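Local coordinates for uncharacterized protein (Bordetella bronchiseptica, PDB 4XG0) that probably acts as an ATP-dependent kinase of acid sugars in a catabolic pathway, as a member of the DUF1537 kinase family, at residues E176-I179 against P180-L183; T264-S268 against A269-Q273. All coordinates share one frame; numbering follows the deposited sequence.

Contact 1: residues E176-I179 against P180-L183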
ATOM      1  N   GLU A 176     -23.213  11.486 -18.615  1.00 32.52           N
ATOM      2  CA  GLU A 176     -22.102  11.191 -19.497  1.00 31.66           C
ATOM      3  C   GLU A 176     -21.187  10.185 -18.806  1.00 29.23           C
ATOM      4  O   GLU A 176     -20.670  10.465 -17.715  1.00 29.60           O
ATOM      5  CB  GLU A 176     -21.335  12.470 -19.811  1.00 34.10           C
ATOM      6  CG  GLU A 176     -20.099  12.239 -20.636  1.00 31.67           C
ATOM      7  CD  GLU A 176     -20.417  11.510 -21.893  1.00 33.25           C
ATOM      8  OE1 GLU A 176     -21.290  12.010 -22.654  1.00 34.78           O
ATOM      9  OE2 GLU A 176     -19.839  10.445 -22.106  1.00 31.29           O
ATOM     10  N   SER A 177     -21.009   9.027 -19.443  1.00 28.77           N
ATOM     11  CA  SER A 177     -20.322   7.862 -18.863  1.00 26.89           C
ATOM     12  C   SER A 177     -18.847   7.863 -19.249  1.00 25.92           C
ATOM     13  O   SER A 177     -18.040   7.222 -18.619  1.00 26.26           O
ATOM     14  CB  SER A 177     -20.924   6.573 -19.449  1.00 35.97           C
ATOM     15  OG  SER A 177     -22.324   6.465 -19.238  1.00 44.35           O
ATOM     16  N   HIS A 178     -18.519   8.565 -20.341  1.00 27.11           N
ATOM     17  CA  HIS A 178     -17.165   8.536 -20.872  1.00 26.72           C
ATOM     18  C   HIS A 178     -16.381   9.624 -20.176  1.00 26.32           C
ATOM     19  O   HIS A 178     -16.564  10.823 -20.464  1.00 27.68           O
ATOM     20  CB  HIS A 178     -17.190   8.754 -22.407  1.00 28.52           C
ATOM     21  CG  HIS A 178     -15.859   8.519 -23.053  1.00 29.45           C
ATOM     22  ND1 HIS A 178     -15.165   9.507 -23.704  1.00 31.13           N
ATOM     23  CD2 HIS A 178     -15.067   7.421 -23.070  1.00 36.58           C
ATOM     24  CE1 HIS A 178     -14.016   9.016 -24.149  1.00 35.31           C
ATOM     25  NE2 HIS A 178     -13.932   7.752 -23.768  1.00 35.36           N
ATOM     26  N   ILE A 179     -15.549   9.228 -19.202  1.00 24.68           N
ATOM     27  CA  ILE A 179     -15.018  10.211 -18.270  1.00 26.14           C
ATOM     28  C   ILE A 179     -14.142  11.233 -19.004  1.00 25.65           C
ATOM     29  O   ILE A 179     -14.196  12.420 -18.698  1.00 26.57           O
ATOM     30  CB  ILE A 179     -14.291   9.550 -17.074  1.00 22.49           C
ATOM     31  CG1 ILE A 179     -15.223   8.520 -16.429  1.00 21.60           C
ATOM     32  CG2 ILE A 179     -13.878  10.627 -16.095  1.00 22.42           C
ATOM     33  CD1 ILE A 179     -14.554   7.596 -15.414  1.00 27.76           C
ATOM     34  N   PRO A 180     -13.379  10.793 -20.022  1.00 26.10           N
ATOM     35  CA  PRO A 180     -12.548  11.747 -20.777  1.00 27.72           C
ATOM     36  C   PRO A 180     -13.370  12.847 -21.468  1.00 29.75           C
ATOM     37  O   PRO A 180     -12.925  13.984 -21.576  1.00 31.17           O
ATOM     38  CB  PRO A 180     -11.810  10.855 -21.775  1.00 29.62           C
ATOM     39  CG  PRO A 180     -11.808   9.488 -21.139  1.00 31.93           C
ATOM     40  CD  PRO A 180     -13.098   9.395 -20.394  1.00 25.94           C
ATOM     41  N   THR A 181     -14.565  12.507 -21.929  1.00 30.13           N
ATOM     42  CA  THR A 181     -15.475  13.495 -22.486  1.00 32.15           C
ATOM     43  C   THR A 181     -16.015  14.405 -21.370  1.00 32.24           C
ATOM     44  O   THR A 181     -16.013  15.629 -21.493  1.00 34.03           O
ATOM     45  CB  THR A 181     -16.610  12.791 -23.212  1.00 32.65           C
ATOM     46  OG1 THR A 181     -16.072  12.067 -24.313  1.00 32.98           O
ATOM     47  CG2 THR A 181     -17.632  13.791 -23.739  1.00 34.93           C
ATOM     48  N   LEU A 182     -16.429  13.799 -20.257  1.00 30.60           N
ATOM     49  CA  LEU A 182     -16.940  14.540 -19.093  1.00 31.47           C
ATOM     50  C   LEU A 182     -15.930  15.582 -18.639  1.00 34.64           C
ATOM     51  O   LEU A 182     -16.297  16.735 -18.360  1.00 33.78           O
ATOM     52  CB  LEU A 182     -17.280  13.573 -17.948  1.00 31.81           C
ATOM     53  CG  LEU A 182     -17.894  14.102 -16.646  1.00 29.26           C
ATOM     54  CD1 LEU A 182     -19.203  14.820 -16.901  1.00 35.08           C
ATOM     55  CD2 LEU A 182     -18.087  12.931 -15.683  1.00 28.38           C
ATOM     56  N   LEU A 183     -14.657  15.188 -18.599  1.00 30.02           N
ATOM     57  CA  LEU A 183     -13.597  16.063 -18.094  1.00 33.61           C
ATOM     58  C   LEU A 183     -12.873  16.867 -19.173  1.00 35.04           C
ATOM     59  O   LEU A 183     -12.238  17.870 -18.857  1.00 34.75           O
ATOM     60  CB  LEU A 183     -12.546  15.264 -17.318  1.00 29.48           C
ATOM     61  CG  LEU A 183     -13.046  14.513 -16.101  1.00 26.51           C
ATOM     62  CD1 LEU A 183     -11.892  13.836 -15.444  1.00 26.16           C
ATOM     63  CD2 LEU A 183     -13.716  15.432 -15.111  1.00 27.15           C
TER
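H178 sits at the N-cap of the short helix 179-183, and its carbonyl oxygen receives the first helical bond: L182 N donates to H178 O at 3.0 Å. T181 N leans on the same oxygen in a weak, strongly bent bond. One residue later the L183 amide reaches I179 O, completing the single turn that the chain makes here.

The imidazole of H178 folds back over this turn. With CG anti to the backbone N (chi1 -171°), the ring swings across the start of P180-L183 and lays one face on the proline: P180 CD stands 3.7 Å from the ring centroid, only 2° off the normal, a CH-pi contact. At the ring edge, in its plane, H178 ND1 and T181 OG1 share a hydrogen bond of 2.8 Å that is close to linear. Before the cap, E176 bends at chi2 (55°) and turns its carboxylate forward to the H178 backbone, where H178 N donates to E176 OE2 at 2.9 Å on the anti side of the carboxylate. The same side chain rests its CG against L182 CB (4.1 Å) and its CD against the methyl of T181. On the buried side I179 CG2 and L183 CD1 lie side by side, 3.8 Å apart, and both residues pack on F119 of helix 119-130.

H178 NE2 bonds to Q187 OE1, so both ring nitrogens are engaged while the proline holds one face; the tilt and rotation of the imidazole are thereby fixed. The E176 carboxylate, probably negative, lies by the N-terminal end of the helix, where its charge would interact favourably with the helix dipole, and the histidine ties the preceding loop to the first turn through backbone and side chain alike.

Contact 2: residues T264-S268 against A269-Q273; sequences TSQHS and AARQQ. With SO4 (sulfate ion), chain F.
R271 lays one face of its guanidinium beneath the amide of Q266, whose OE1 stands 3.5 Å above the plane, displaced toward the rim, with the two planes 40° apart. Bends at chi2 and chi3 curl the arginine back along the first turn of helix 268-279, carrying NH1 to the loop. There R271 NH1 donates to S265 O at 3.0 Å, the carbonyl oxygen lying almost in the guanidinium plane; R271 NH1 also bonds to A322 O, which Q266 NE2 meets weakly.

Closer to the helix start, S265 CB touches A270 CB at 3.6 Å, and the S265 hydroxyl, held anti to the backbone N (chi1 -170°), accepts from H267 N at 3.0 Å, forming an ST turn. H267 is the N-cap residue; R271 N bonds to its carbonyl, and Q272 N to S268 O.

A sulfate ion, probably from the crystallisation liquor, sits at this helix start. H267 ND1 divides its bonding between two sulfate oxygens, O2 at 2.7 Å and O4 at 2.9 Å, with the ion at the ring edge and in its plane. S268 N points to O1 at 3.1 Å, nearly straight (166°).

A backbone amide of the first turn and an imidazole N-H thus grip the anion where the helix dipole would help to stabilise it. The helix start can hold a tetrahedral anion, though whether this reflects a phosphate site is not established.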
ATOM      1  N   THR A 264      13.751 -21.842   7.292  1.00 28.44           N
ATOM      2  CA  THR A 264      14.455 -22.985   7.866  1.00 35.68           C
ATOM      3  C   THR A 264      13.719 -24.295   7.655  1.00 38.79           C
ATOM      4  O   THR A 264      14.283 -25.381   7.874  1.00 39.13           O
ATOM      5  CB  THR A 264      14.655 -22.789   9.382  1.00 30.40           C
ATOM      6  OG1 THR A 264      13.378 -22.650  10.008  1.00 34.43           O
ATOM      7  CG2 THR A 264      15.459 -21.565   9.651  1.00 35.64           C
ATOM      8  N   SER A 265      12.468 -24.220   7.211  1.00 35.18           N
ATOM      9  CA  SER A 265      11.657 -25.422   7.096  1.00 38.92           C
ATOM     10  C   SER A 265      12.125 -26.272   5.927  1.00 41.39           C
ATOM     11  O   SER A 265      12.600 -25.742   4.915  1.00 33.73           O
ATOM     12  CB  SER A 265      10.191 -25.060   6.887  1.00 36.96           C
ATOM     13  OG  SER A 265       9.383 -26.201   7.001  1.00 36.80           O
ATOM     14  N   GLN A 266      12.008 -27.591   6.083  1.00 33.14           N
ATOM     15  CA  GLN A 266      12.155 -28.505   4.972  1.00 41.44           C
ATOM     16  C   GLN A 266      10.797 -29.013   4.462  1.00 45.11           C
ATOM     17  O   GLN A 266      10.754 -29.880   3.586  1.00 40.81           O
ATOM     18  CB  GLN A 266      13.028 -29.692   5.386  1.00 45.09           C
ATOM     19  CG  GLN A 266      14.413 -29.268   5.828  1.00 47.46           C
ATOM     20  CD  GLN A 266      15.175 -28.524   4.736  1.00 45.50           C
ATOM     21  OE1 GLN A 266      15.124 -28.893   3.559  1.00 46.53           O
ATOM     22  NE2 GLN A 266      15.889 -27.467   5.125  1.00 44.69           N
ATOM     23  N   HIS A 267       9.700 -28.479   5.008  1.00 41.09           N
ATOM     24  CA  HIS A 267       8.362 -28.764   4.475  1.00 39.05           C
ATOM     25  C   HIS A 267       8.316 -28.283   3.039  1.00 38.38           C
ATOM     26  O   HIS A 267       8.833 -27.203   2.741  1.00 34.03           O
ATOM     27  CB  HIS A 267       7.277 -28.047   5.295  1.00 41.58           C
ATOM     28  CG  HIS A 267       6.955 -28.731   6.585  1.00 41.72           C
ATOM     29  ND1 HIS A 267       6.471 -30.018   6.637  1.00 47.85           N
ATOM     30  CD2 HIS A 267       7.068 -28.316   7.869  1.00 43.12           C
ATOM     31  CE1 HIS A 267       6.288 -30.365   7.900  1.00 50.95           C
ATOM     32  NE2 HIS A 267       6.645 -29.355   8.666  1.00 46.83           N
ATOM     33  N   SER A 268       7.726 -29.081   2.152  1.00 40.51           N
ATOM     34  CA  SER A 268       7.721 -28.775   0.726  1.00 36.34           C
ATOM     35  C   SER A 268       7.014 -27.457   0.455  1.00 37.70           C
ATOM     36  O   SER A 268       7.384 -26.729  -0.451  1.00 34.36           O
ATOM     37  CB  SER A 268       7.029 -29.875  -0.056  1.00 40.60           C
ATOM     38  OG  SER A 268       5.642 -29.839   0.192  1.00 47.18           O
ATOM     39  N   ALA A 269       5.996 -27.151   1.249  1.00 37.88           N
ATOM     40  CA  ALA A 269       5.285 -25.900   1.090  1.00 37.05           C
ATOM     41  C   ALA A 269       6.261 -24.739   1.206  1.00 31.12           C
ATOM     42  O   ALA A 269       6.247 -23.825   0.389  1.00 28.72           O
ATOM     43  CB  ALA A 269       4.189 -25.777   2.135  1.00 37.03           C
ATOM     44  N   ALA A 270       7.115 -24.771   2.235  1.00 29.26           N
ATOM     45  CA  ALA A 270       8.085 -23.706   2.457  1.00 34.58           C
ATOM     46  C   ALA A 270       9.105 -23.640   1.324  1.00 27.62           C
ATOM     47  O   ALA A 270       9.530 -22.554   0.929  1.00 27.24           O
ATOM     48  CB  ALA A 270       8.806 -23.906   3.791  1.00 34.47           C
ATOM     49  N   ARG A 271       9.521 -24.782   0.812  1.00 29.50           N
ATOM     50  CA  ARG A 271      10.542 -24.759  -0.232  1.00 27.91           C
ATOM     51  C   ARG A 271       9.946 -24.152  -1.504  1.00 28.62           C
ATOM     52  O   ARG A 271      10.623 -23.388  -2.188  1.00 27.68           O
ATOM     53  CB  ARG A 271      11.091 -26.154  -0.533  1.00 34.26           C
ATOM     54  CG  ARG A 271      11.428 -26.959   0.697  1.00 34.63           C
ATOM     55  CD  ARG A 271      12.435 -26.302   1.544  1.00 35.38           C
ATOM     56  NE  ARG A 271      13.753 -26.169   0.926  1.00 46.58           N
ATOM     57  CZ  ARG A 271      14.832 -25.741   1.581  1.00 42.57           C
ATOM     58  NH1 ARG A 271      14.746 -25.407   2.872  1.00 35.15           N
ATOM     59  NH2 ARG A 271      15.999 -25.646   0.956  1.00 37.12           N
ATOM     60  N   GLN A 272       8.690 -24.493  -1.796  1.00 28.76           N
ATOM     61  CA  GLN A 272       7.964 -23.910  -2.937  1.00 29.91           C
ATOM     62  C   GLN A 272       7.789 -22.398  -2.746  1.00 26.91           C
ATOM     63  O   GLN A 272       8.002 -21.605  -3.672  1.00 26.26           O
ATOM     64  CB  GLN A 272       6.590 -24.576  -3.109  1.00 27.94           C
ATOM     65  CG  GLN A 272       6.698 -26.024  -3.563  1.00 38.18           C
ATOM     66  CD  GLN A 272       5.356 -26.629  -3.890  1.00 52.83           C
ATOM     67  OE1 GLN A 272       4.342 -25.925  -3.952  1.00 60.18           O
ATOM     68  NE2 GLN A 272       5.339 -27.946  -4.123  1.00 59.54           N
ATOM     69  N   GLN A 273       7.413 -22.006  -1.534  1.00 22.39           N
ATOM     70  CA  GLN A 273       7.303 -20.589  -1.189  1.00 21.20           C
ATOM     71  C   GLN A 273       8.618 -19.845  -1.326  1.00 24.58           C
ATOM     72  O   GLN A 273       8.647 -18.686  -1.782  1.00 22.43           O
ATOM     73  CB  GLN A 273       6.765 -20.455   0.234  1.00 27.40           C
ATOM     74  CG  GLN A 273       5.342 -20.961   0.335  1.00 25.91           C
ATOM     75  CD  GLN A 273       4.910 -21.323   1.750  1.00 28.07           C
ATOM     76  OE1 GLN A 273       5.633 -21.095   2.719  1.00 24.05           O
ATOM     77  NE2 GLN A 273       3.701 -21.849   1.869  1.00 30.36           N
TER
HETATM   78  S   SO4 F 505       5.833 -32.090   4.036  1.00 54.79           S
HETATM   79  O1  SO4 F 505       6.708 -31.878   2.883  1.00 52.59           O
HETATM   80  O2  SO4 F 505       5.127 -30.861   4.418  1.00 51.39           O
HETATM   81  O3  SO4 F 505       4.866 -33.137   3.694  1.00 60.04           O
HETATM   82  O4  SO4 F 505       6.617 -32.553   5.191  1.00 56.46           O

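In the fold
Contact 1 comes first along the chain, in the sugar-binding N-terminal domain, and contact 2 follows in the nucleotide-binding C-terminal domain. Their centres are 50 Å apart, on opposite sides of the chain's centre, and their nearest atoms are about 38 Å apart. They share no helix or sheet: helix 179-183 leads into strand 186-188, at the margin of the eight-stranded parallel sheet, whereas residues 264-268 connect strand 259-263, inside the seven-stranded mixed sheet, to helix 268-279. Both are loop-to-helix junctions with a histidine at the N-cap, one within each of the two domains from which this probable kinase is built.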